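Local coordinates for ABC transporter periplasmic peptide-binding protein (PDB 4QFN) that binds a dipeptide in the periplasm and probably delivers it to an ABC transporter for uptake into the cell, at residues A[43-48]-A[184-189]; A[226-231]-A[238-243]. All coordinates share one frame; numbering follows the deposited sequence.

Interaction 1. Residues A[43-48]-A[184-189]; sequences NPQVTT and VVLSKE. With GLU (glutamic acid), chain D; GLY (glycine), chain C.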
ATOM      1  N   ASN A  43     -12.638   5.787  -3.964  1.00 15.76           N
ATOM      2  CA  ASN A  43     -11.572   6.441  -4.720  1.00 23.80           C
ATOM      3  C   ASN A  43     -10.172   6.101  -4.197  1.00 18.47           C
ATOM      4  O   ASN A  43      -9.804   6.488  -3.089  1.00 21.27           O
ATOM      5  CB  ASN A  43     -11.752   7.954  -4.715  1.00 18.64           C
ATOM      6  CG  ASN A  43     -10.713   8.660  -5.551  1.00 16.80           C
ATOM      7  OD1 ASN A  43      -9.928   8.017  -6.242  1.00 22.63           O
ATOM      8  ND2 ASN A  43     -10.698   9.995  -5.493  1.00 26.02           N
ATOM      9  N   PRO A  44      -9.377   5.403  -5.011  1.00 16.63           N
ATOM     10  CA  PRO A  44      -8.037   4.964  -4.607  1.00 21.06           C
ATOM     11  C   PRO A  44      -7.112   6.127  -4.283  1.00 24.89           C
ATOM     12  O   PRO A  44      -6.091   5.903  -3.649  1.00 19.95           O
ATOM     13  CB  PRO A  44      -7.520   4.221  -5.845  1.00 22.41           C
ATOM     14  CG  PRO A  44      -8.772   3.779  -6.556  1.00 23.37           C
ATOM     15  CD  PRO A  44      -9.771   4.866  -6.321  1.00 19.94           C
ATOM     16  N   GLN A  45      -7.448   7.339  -4.719  1.00 22.05           N
ATOM     17  CA  GLN A  45      -6.577   8.483  -4.493  1.00 16.36           C
ATOM     18  C   GLN A  45      -6.460   8.849  -3.019  1.00 18.32           C
ATOM     19  O   GLN A  45      -5.488   9.472  -2.606  1.00 17.79           O
ATOM     20  CB  GLN A  45      -7.094   9.720  -5.252  1.00 19.44           C
ATOM     21  CG  GLN A  45      -6.967   9.682  -6.762  1.00 18.18           C
ATOM     22  CD  GLN A  45      -7.560  10.929  -7.395  1.00 27.48           C
ATOM     23  OE1 GLN A  45      -8.493  11.530  -6.847  1.00 18.81           O
ATOM     24  NE2 GLN A  45      -7.012  11.338  -8.540  1.00 17.97           N
ATOM     25  N   VAL A  46      -7.458   8.486  -2.229  1.00 20.54           N
ATOM     26  CA  VAL A  46      -7.535   9.000  -0.869  1.00 21.43           C
ATOM     27  C   VAL A  46      -7.044   8.054   0.228  1.00 27.53           C
ATOM     28  O   VAL A  46      -7.185   8.361   1.407  1.00 23.48           O
ATOM     29  CB  VAL A  46      -8.962   9.483  -0.527  1.00 17.07           C
ATOM     30  CG1 VAL A  46      -9.466  10.423  -1.607  1.00 17.27           C
ATOM     31  CG2 VAL A  46      -9.894   8.315  -0.355  1.00 20.01           C
ATOM     32  N   THR A  47      -6.454   6.922  -0.148  1.00 18.71           N
ATOM     33  CA  THR A  47      -5.960   5.973   0.850  1.00 20.65           C
ATOM     34  C   THR A  47      -4.715   5.227   0.349  1.00 23.87           C
ATOM     35  O   THR A  47      -4.471   5.160  -0.853  1.00 24.71           O
ATOM     36  CB  THR A  47      -7.064   4.961   1.258  1.00 23.96           C
ATOM     37  OG1 THR A  47      -6.579   4.093   2.286  1.00 20.57           O
ATOM     38  CG2 THR A  47      -7.489   4.123   0.063  1.00 25.03           C
ATOM     39  N   THR A  48      -3.916   4.689   1.269  1.00 20.54           N
ATOM     40  CA  THR A  48      -2.830   3.794   0.882  1.00 20.14           C
ATOM     41  C   THR A  48      -3.074   2.382   1.429  1.00 18.38           C
ATOM     42  O   THR A  48      -2.262   1.485   1.243  1.00 22.70           O
ATOM     43  CB  THR A  48      -1.447   4.303   1.381  1.00 20.19           C
ATOM     44  OG1 THR A  48      -1.503   4.529   2.788  1.00 20.53           O
ATOM     45  CG2 THR A  48      -1.069   5.596   0.712  1.00 22.01           C
ATOM     46  N   VAL A 184      -5.503   5.865 -10.576  1.00 19.79           N
ATOM     47  CA  VAL A 184      -6.620   5.496 -11.447  1.00 20.86           C
ATOM     48  C   VAL A 184      -7.138   6.715 -12.236  1.00 27.99           C
ATOM     49  O   VAL A 184      -6.863   7.868 -11.871  1.00 19.93           O
ATOM     50  CB  VAL A 184      -7.772   4.869 -10.636  1.00 20.91           C
ATOM     51  CG1 VAL A 184      -7.311   3.586  -9.951  1.00 23.27           C
ATOM     52  CG2 VAL A 184      -8.285   5.857  -9.613  1.00 16.55           C
ATOM     53  N   VAL A 185      -7.875   6.468 -13.322  1.00 21.54           N
ATOM     54  CA  VAL A 185      -8.445   7.563 -14.113  1.00 18.16           C
ATOM     55  C   VAL A 185      -9.913   7.757 -13.774  1.00 25.24           C
ATOM     56  O   VAL A 185     -10.709   6.811 -13.859  1.00 22.24           O
ATOM     57  CB  VAL A 185      -8.302   7.336 -15.645  1.00 22.01           C
ATOM     58  CG1 VAL A 185      -9.188   8.322 -16.421  1.00 14.61           C
ATOM     59  CG2 VAL A 185      -6.851   7.476 -16.073  1.00 20.84           C
ATOM     60  N   LEU A 186     -10.265   8.982 -13.391  1.00 18.37           N
ATOM     61  CA  LEU A 186     -11.636   9.304 -12.988  1.00 21.03           C
ATOM     62  C   LEU A 186     -12.426   9.980 -14.107  1.00 20.35           C
ATOM     63  O   LEU A 186     -11.864  10.375 -15.124  1.00 19.76           O
ATOM     64  CB  LEU A 186     -11.620  10.206 -11.748  1.00 22.97           C
ATOM     65  CG  LEU A 186     -10.837   9.621 -10.576  1.00 25.26           C
ATOM     66  CD1 LEU A 186     -10.948  10.511  -9.350  1.00 27.57           C
ATOM     67  CD2 LEU A 186     -11.369   8.248 -10.275  1.00 21.24           C
ATOM     68  N   SER A 187     -13.730  10.124 -13.905  1.00 21.54           N
ATOM     69  CA  SER A 187     -14.598  10.715 -14.919  1.00 25.85           C
ATOM     70  C   SER A 187     -14.853  12.214 -14.699  1.00 24.48           C
ATOM     71  O   SER A 187     -15.510  12.608 -13.738  1.00 23.99           O
ATOM     72  CB  SER A 187     -15.937   9.970 -14.953  1.00 26.49           C
ATOM     73  OG  SER A 187     -16.917  10.716 -15.663  1.00 26.58           O
ATOM     74  N   LYS A 188     -14.359  13.055 -15.599  1.00 26.13           N
ATOM     75  CA  LYS A 188     -14.664  14.476 -15.491  1.00 20.97           C
ATOM     76  C   LYS A 188     -16.158  14.750 -15.665  1.00 26.54           C
ATOM     77  O   LYS A 188     -16.729  15.598 -14.964  1.00 27.60           O
ATOM     78  CB  LYS A 188     -13.861  15.304 -16.492  1.00 20.95           C
ATOM     79  CG  LYS A 188     -14.124  16.774 -16.335  1.00 26.24           C
ATOM     80  CD  LYS A 188     -13.220  17.625 -17.198  1.00 32.14           C
ATOM     81  CE  LYS A 188     -13.392  19.104 -16.834  1.00 24.86           C
ATOM     82  NZ  LYS A 188     -12.776  20.016 -17.847  1.00 30.19           N
ATOM     83  N   GLU A 189     -16.800  14.039 -16.589  1.00 24.60           N
ATOM     84  CA  GLU A 189     -18.204  14.328 -16.866  1.00 28.51           C
ATOM     85  C   GLU A 189     -19.059  14.079 -15.634  1.00 25.29           C
ATOM     86  O   GLU A 189     -19.891  14.911 -15.263  1.00 28.94           O
ATOM     87  CB  GLU A 189     -18.748  13.529 -18.053  1.00 27.96           C
ATOM     88  CG  GLU A 189     -20.161  13.998 -18.417  1.00 38.66           C
ATOM     89  CD  GLU A 189     -20.822  13.225 -19.556  1.00 39.47           C
ATOM     90  OE1 GLU A 189     -20.196  12.302 -20.120  1.00 34.14           O
ATOM     91  OE2 GLU A 189     -21.986  13.556 -19.877  1.00 45.75           O
TER
HETATM   92  N   GLU D 602      -0.230  -0.216   3.175  1.00 20.63           N
HETATM   93  CA  GLU D 602      -0.274  -0.960   4.432  1.00 25.22           C
HETATM   94  C   GLU D 602      -1.095  -2.239   4.337  1.00 24.58           C
HETATM   95  O   GLU D 602      -2.018  -2.362   3.533  1.00 25.63           O
HETATM   96  CB  GLU D 602      -0.794  -0.084   5.575  1.00 20.25           C
HETATM   97  CG  GLU D 602       0.054   1.146   5.839  1.00 22.31           C
HETATM   98  CD  GLU D 602      -0.474   2.399   5.137  1.00 31.00           C
HETATM   99  OE1 GLU D 602      -0.028   3.516   5.493  1.00 28.39           O
HETATM  100  OE2 GLU D 602      -1.349   2.272   4.245  1.00 26.95           O
HETATM  101  OXT GLU D 602      -0.845  -3.183   5.085  1.00 26.32           O
HETATM  102  N   GLY C 601       0.842  -0.344  -0.315  1.00 23.74           N
HETATM  103  CA  GLY C 601       0.567   0.321   0.945  1.00 22.92           C
HETATM  104  C   GLY C 601       0.520  -0.613   2.147  1.00 24.26           C
HETATM  105  O   GLY C 601       1.154  -1.672   2.152  1.00 26.21           O
HETATM  106  O   HOH W   1      -5.398   9.030  -9.683  1.00 17.05           O
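With CG anti to the carbonyl carbon (chi1 -70°) and the chain extended beyond it, Gln-45 sends its amide to meet Leu-186, whose chi1 of -55° swings its isopropyl end toward the same amide. The two side chains come from opposite directions, and methyl CD1 of Leu-186 lies 3.7 Å from OE1 of Gln-45. The same methyl is 3.9 Å from ND2 of Asn-43, so one apolar group rests against two amides. These amides fix each other: ND2 of Asn-43 donates to OE1 of Gln-45 at 3.0 Å, the acceptor lying almost in the Asn-43 amide plane. OD1 of Asn-43 in turn accepts from N of Gln-45 in an Asx turn, with the donor well above the carbonyl plane.

Beside this pair, the Pro-44 ring crosses the Val-184 side chain at about a right angle, CG of Pro-44 being 3.7 Å from both CG1 and CG2 of Val-184. No direct hydrogen bond joins the segments, but a water accepts from NE2 of Gln-45 and donates to O of Val-184 at 2.9 Å. NE2 is also hydrogen-bonded to O of Thr-121 in helix 115-126.

Further along, Thr-48 touches the bound dipeptide: OG1 of Thr-48 donates to OE2 of the ligand glutamate at 2.7 Å, and O of Thr-48 accepts from N of the ligand glutamate at 3.3 Å. NZ of Lys-457 is hydrogen-bonded to both Thr-48 OG1 and this glutamate. The buried Asx turn thus belongs to a loop whose far end, at Thr-48, forms part of the peptide site of a family 5 solute-binding protein.

Interaction 2. Residues A[226-231]-A[238-243]; sequences FYKNAD and ALEQLV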
ATOM      1  N   PHE A 226     -20.345  -5.569  -6.965  1.00 20.67           N
ATOM      2  CA  PHE A 226     -20.025  -5.004  -8.261  1.00 22.23           C
ATOM      3  C   PHE A 226     -20.612  -5.932  -9.310  1.00 27.98           C
ATOM      4  O   PHE A 226     -20.803  -7.123  -9.056  1.00 24.94           O
ATOM      5  CB  PHE A 226     -18.513  -4.986  -8.489  1.00 20.74           C
ATOM      6  CG  PHE A 226     -17.754  -4.091  -7.564  1.00 21.13           C
ATOM      7  CD1 PHE A 226     -18.377  -3.039  -6.925  1.00 20.60           C
ATOM      8  CD2 PHE A 226     -16.393  -4.309  -7.343  1.00 22.20           C
ATOM      9  CE1 PHE A 226     -17.666  -2.206  -6.078  1.00 21.27           C
ATOM     10  CE2 PHE A 226     -15.669  -3.491  -6.506  1.00 19.78           C
ATOM     11  CZ  PHE A 226     -16.306  -2.432  -5.866  1.00 26.40           C
ATOM     12  N   TYR A 227     -20.885  -5.377 -10.488  0.52 27.69           N
ATOM     13  CA  TYR A 227     -21.379  -6.141 -11.634  0.52 28.88           C
ATOM     14  C   TYR A 227     -20.373  -6.079 -12.782  0.52 23.92           C
ATOM     15  O   TYR A 227     -19.557  -5.170 -12.847  0.52 23.75           O
ATOM     16  CB  TYR A 227     -22.727  -5.589 -12.124  0.52 26.31           C
ATOM     17  CG  TYR A 227     -23.948  -6.077 -11.369  0.52 31.34           C
ATOM     18  CD1 TYR A 227     -23.834  -6.975 -10.312  0.52 31.66           C
ATOM     19  CD2 TYR A 227     -25.227  -5.650 -11.730  0.52 33.58           C
ATOM     20  CE1 TYR A 227     -24.951  -7.421  -9.629  0.52 32.98           C
ATOM     21  CE2 TYR A 227     -26.350  -6.092 -11.051  0.52 33.34           C
ATOM     22  CZ  TYR A 227     -26.205  -6.978 -10.002  0.52 37.18           C
ATOM     23  OH  TYR A 227     -27.317  -7.424  -9.323  0.52 37.80           O
ATOM     24  N   LYS A 228     -20.443  -7.054 -13.683  1.00 21.58           N
ATOM     25  CA  LYS A 228     -19.674  -7.034 -14.922  1.00 25.74           C
ATOM     26  C   LYS A 228     -19.870  -5.746 -15.735  1.00 27.22           C
ATOM     27  O   LYS A 228     -20.989  -5.250 -15.884  1.00 25.20           O
ATOM     28  CB  LYS A 228     -20.099  -8.247 -15.764  1.00 27.94           C
ATOM     29  CG  LYS A 228     -19.542  -8.302 -17.168  1.00 31.06           C
ATOM     30  CD  LYS A 228     -19.948  -9.596 -17.862  1.00 27.92           C
ATOM     31  CE  LYS A 228     -19.700  -9.519 -19.372  1.00 38.37           C
ATOM     32  NZ  LYS A 228     -19.754 -10.862 -20.048  1.00 34.89           N
ATOM     33  N   ASN A 229     -18.782  -5.209 -16.274  1.00 24.52           N
ATOM     34  CA  ASN A 229     -18.877  -4.120 -17.248  1.00 28.49           C
ATOM     35  C   ASN A 229     -18.896  -4.661 -18.684  1.00 29.76           C
ATOM     36  O   ASN A 229     -17.846  -4.960 -19.262  1.00 31.06           O
ATOM     37  CB  ASN A 229     -17.721  -3.129 -17.077  1.00 26.27           C
ATOM     38  CG  ASN A 229     -17.725  -2.044 -18.137  1.00 28.01           C
ATOM     39  OD1 ASN A 229     -18.760  -1.776 -18.762  1.00 27.70           O
ATOM     40  ND2 ASN A 229     -16.579  -1.397 -18.332  1.00 22.42           N
ATOM     41  N   ALA A 230     -20.086  -4.778 -19.260  1.00 32.13           N
ATOM     42  CA  ALA A 230     -20.238  -5.391 -20.585  1.00 35.56           C
ATOM     43  C   ALA A 230     -19.532  -4.605 -21.680  1.00 35.27           C
ATOM     44  O   ALA A 230     -19.349  -5.104 -22.787  1.00 36.30           O
ATOM     45  CB  ALA A 230     -21.707  -5.574 -20.930  1.00 27.04           C
ATOM     46  N   ASP A 231     -19.126  -3.381 -21.362  1.00 33.58           N
ATOM     47  CA  ASP A 231     -18.465  -2.522 -22.338  1.00 32.90           C
ATOM     48  C   ASP A 231     -16.959  -2.416 -22.123  1.00 32.28           C
ATOM     49  O   ASP A 231     -16.291  -1.643 -22.797  1.00 31.29           O
ATOM     50  CB  ASP A 231     -19.108  -1.131 -22.343  1.00 40.98           C
ATOM     51  CG  ASP A 231     -20.497  -1.132 -22.971  1.00 48.77           C
ATOM     52  OD1 ASP A 231     -20.694  -1.851 -23.975  1.00 52.65           O
ATOM     53  OD2 ASP A 231     -21.391  -0.423 -22.464  1.00 48.78           O
ATOM     54  N   ALA A 238     -15.462 -12.055 -17.591  1.00 27.03           N
ATOM     55  CA  ALA A 238     -16.026 -13.391 -17.402  1.00 30.65           C
ATOM     56  C   ALA A 238     -17.081 -13.474 -16.304  1.00 34.94           C
ATOM     57  O   ALA A 238     -18.117 -14.108 -16.498  1.00 40.62           O
ATOM     58  CB  ALA A 238     -14.916 -14.407 -17.151  1.00 28.10           C
ATOM     59  N   LEU A 239     -16.830 -12.840 -15.161  1.00 28.53           N
ATOM     60  CA  LEU A 239     -17.775 -12.905 -14.047  1.00 27.20           C
ATOM     61  C   LEU A 239     -18.927 -11.929 -14.190  1.00 29.61           C
ATOM     62  O   LEU A 239     -18.723 -10.763 -14.512  1.00 34.75           O
ATOM     63  CB  LEU A 239     -17.064 -12.651 -12.721  1.00 32.57           C
ATOM     64  CG  LEU A 239     -15.993 -13.657 -12.304  1.00 35.59           C
ATOM     65  CD1 LEU A 239     -15.309 -13.183 -11.037  1.00 36.57           C
ATOM     66  CD2 LEU A 239     -16.613 -15.026 -12.102  1.00 32.07           C
ATOM     67  N   GLU A 240     -20.141 -12.400 -13.926  1.00 27.84           N
ATOM     68  CA  GLU A 240     -21.309 -11.528 -13.945  1.00 31.64           C
ATOM     69  C   GLU A 240     -21.367 -10.696 -12.677  1.00 32.22           C
ATOM     70  O   GLU A 240     -21.813  -9.547 -12.680  1.00 26.96           O
ATOM     71  CB  GLU A 240     -22.592 -12.351 -14.042  1.00 28.54           C
ATOM     72  CG  GLU A 240     -22.693 -13.206 -15.289  1.00 39.99           C
ATOM     73  CD  GLU A 240     -22.871 -12.381 -16.546  1.00 54.33           C
ATOM     74  OE1 GLU A 240     -23.530 -11.315 -16.472  1.00 47.19           O
ATOM     75  OE2 GLU A 240     -22.348 -12.802 -17.604  1.00 64.04           O
ATOM     76  N   GLN A 241     -20.920 -11.289 -11.582  1.00 29.20           N
ATOM     77  CA  GLN A 241     -21.113 -10.671 -10.285  1.00 31.51           C
ATOM     78  C   GLN A 241     -19.900 -10.848  -9.391  1.00 24.00           C
ATOM     79  O   GLN A 241     -19.295 -11.904  -9.354  1.00 27.57           O
ATOM     80  CB  GLN A 241     -22.354 -11.251  -9.608  1.00 31.33           C
ATOM     81  CG  GLN A 241     -23.274 -10.197  -9.035  1.00 46.67           C
ATOM     82  CD  GLN A 241     -24.378 -10.800  -8.187  1.00 61.90           C
ATOM     83  OE1 GLN A 241     -24.570 -10.422  -7.025  1.00 48.05           O
ATOM     84  NE2 GLN A 241     -25.112 -11.746  -8.764  1.00 60.75           N
ATOM     85  N   LEU A 242     -19.558  -9.782  -8.683  1.00 26.58           N
ATOM     86  CA  LEU A 242     -18.477  -9.766  -7.725  1.00 22.40           C
ATOM     87  C   LEU A 242     -19.035  -9.253  -6.407  1.00 28.71           C
ATOM     88  O   LEU A 242     -19.592  -8.142  -6.337  1.00 24.02           O
ATOM     89  CB  LEU A 242     -17.381  -8.823  -8.205  1.00 26.14           C
ATOM     90  CG  LEU A 242     -16.016  -9.410  -8.518  1.00 35.12           C
ATOM     91  CD1 LEU A 242     -15.051  -8.317  -8.974  1.00 21.60           C
ATOM     92  CD2 LEU A 242     -15.499 -10.114  -7.273  1.00 37.77           C
ATOM     93  N   VAL A 243     -18.902 -10.063  -5.365  1.00 23.35           N
ATOM     94  CA  VAL A 243     -19.316  -9.648  -4.034  1.00 27.47           C
ATOM     95  C   VAL A 243     -18.157  -9.739  -3.053  1.00 27.26           C
ATOM     96  O   VAL A 243     -17.470 -10.763  -2.971  1.00 22.22           O
ATOM     97  CB  VAL A 243     -20.458 -10.519  -3.488  1.00 31.81           C
ATOM     98  CG1 VAL A 243     -20.891 -10.002  -2.107  1.00 27.25           C
ATOM     99  CG2 VAL A 243     -21.625 -10.564  -4.470  1.00 25.86           C
TER
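Tyr-227 and Gln-241 lie side by side and point the same way, across a non-hydrogen-bonded antiparallel pair. Tyr-227 was modelled in two conformers, and the geometry given here is that of one of them. In it CG of Gln-241 approaches CE1 of Tyr-227 obliquely at 3.3 Å, and the amide plane stands 74° from the ring plane. OE1 of Gln-241 comes in the ring plane at the edge, 4.0 Å from CE1 of Tyr-227, so the amide oxygen sits at the rim of the ring.

On the other face of the sheet, Phe-226 and Leu-242 meet at their roots, CB to CB at 4.0 Å, and the phenyl group then leads away from the partner strand. This pair is the hydrogen-bonded one: N of Phe-226 donates to O of Leu-242 at 2.8 Å, and N of Leu-242 returns a bond to O of Phe-226. A third bond, from N of Lys-228 to O of Glu-240 at 3.0 Å, continues the ladder to where the second strand begins.

Lys-228 runs out fully extended from a CG anti to its own N (chi1 172°), its CB only 3.1 Å from O of Leu-239. The Glu-240 chain bends at chi2 and brings its OE2 to 4.1 Å from NZ of Lys-228, where opposite charges probably attract, though beyond a salt bridge. The ammonium group has its salt bridge with Glu-236, in the connection between the segments.

The strands run antiparallel, 160° between their directions, and form a β-hairpin. Strand 213-219 flanks 223-228 on one side, while 30-35 pairs parallel with 241-246 on the other; Phe-226 and Leu-242 face helix 50-60 through Gln-59, with Tyr-213 also packed against both.

How the interactions relate
From the N terminus, the chain forms strand 30-35 and enters the loop 43-48, which waits for residues 184-189, 136 residues later, to close interaction 1. That contact ties the loop after strand 30-35 to the lead-in of helix 188-195; the excursion between contains helix 50-60, the five-stranded antiparallel sheet and helix 115-126. Interaction 2 opens only afterwards and closes a short hairpin loop between 226-231 and 238-243, so the two follow in series and neither nest nor cross. The centres of interactions 1 and 2 lie about 20 Å apart, and the nearest atoms of interactions 1 and 2 about 9 Å. Helix 50-60 links them: Pro-44 packs on Ile-53 and Ile-56, whereas interaction 2 packs near its C-terminal end.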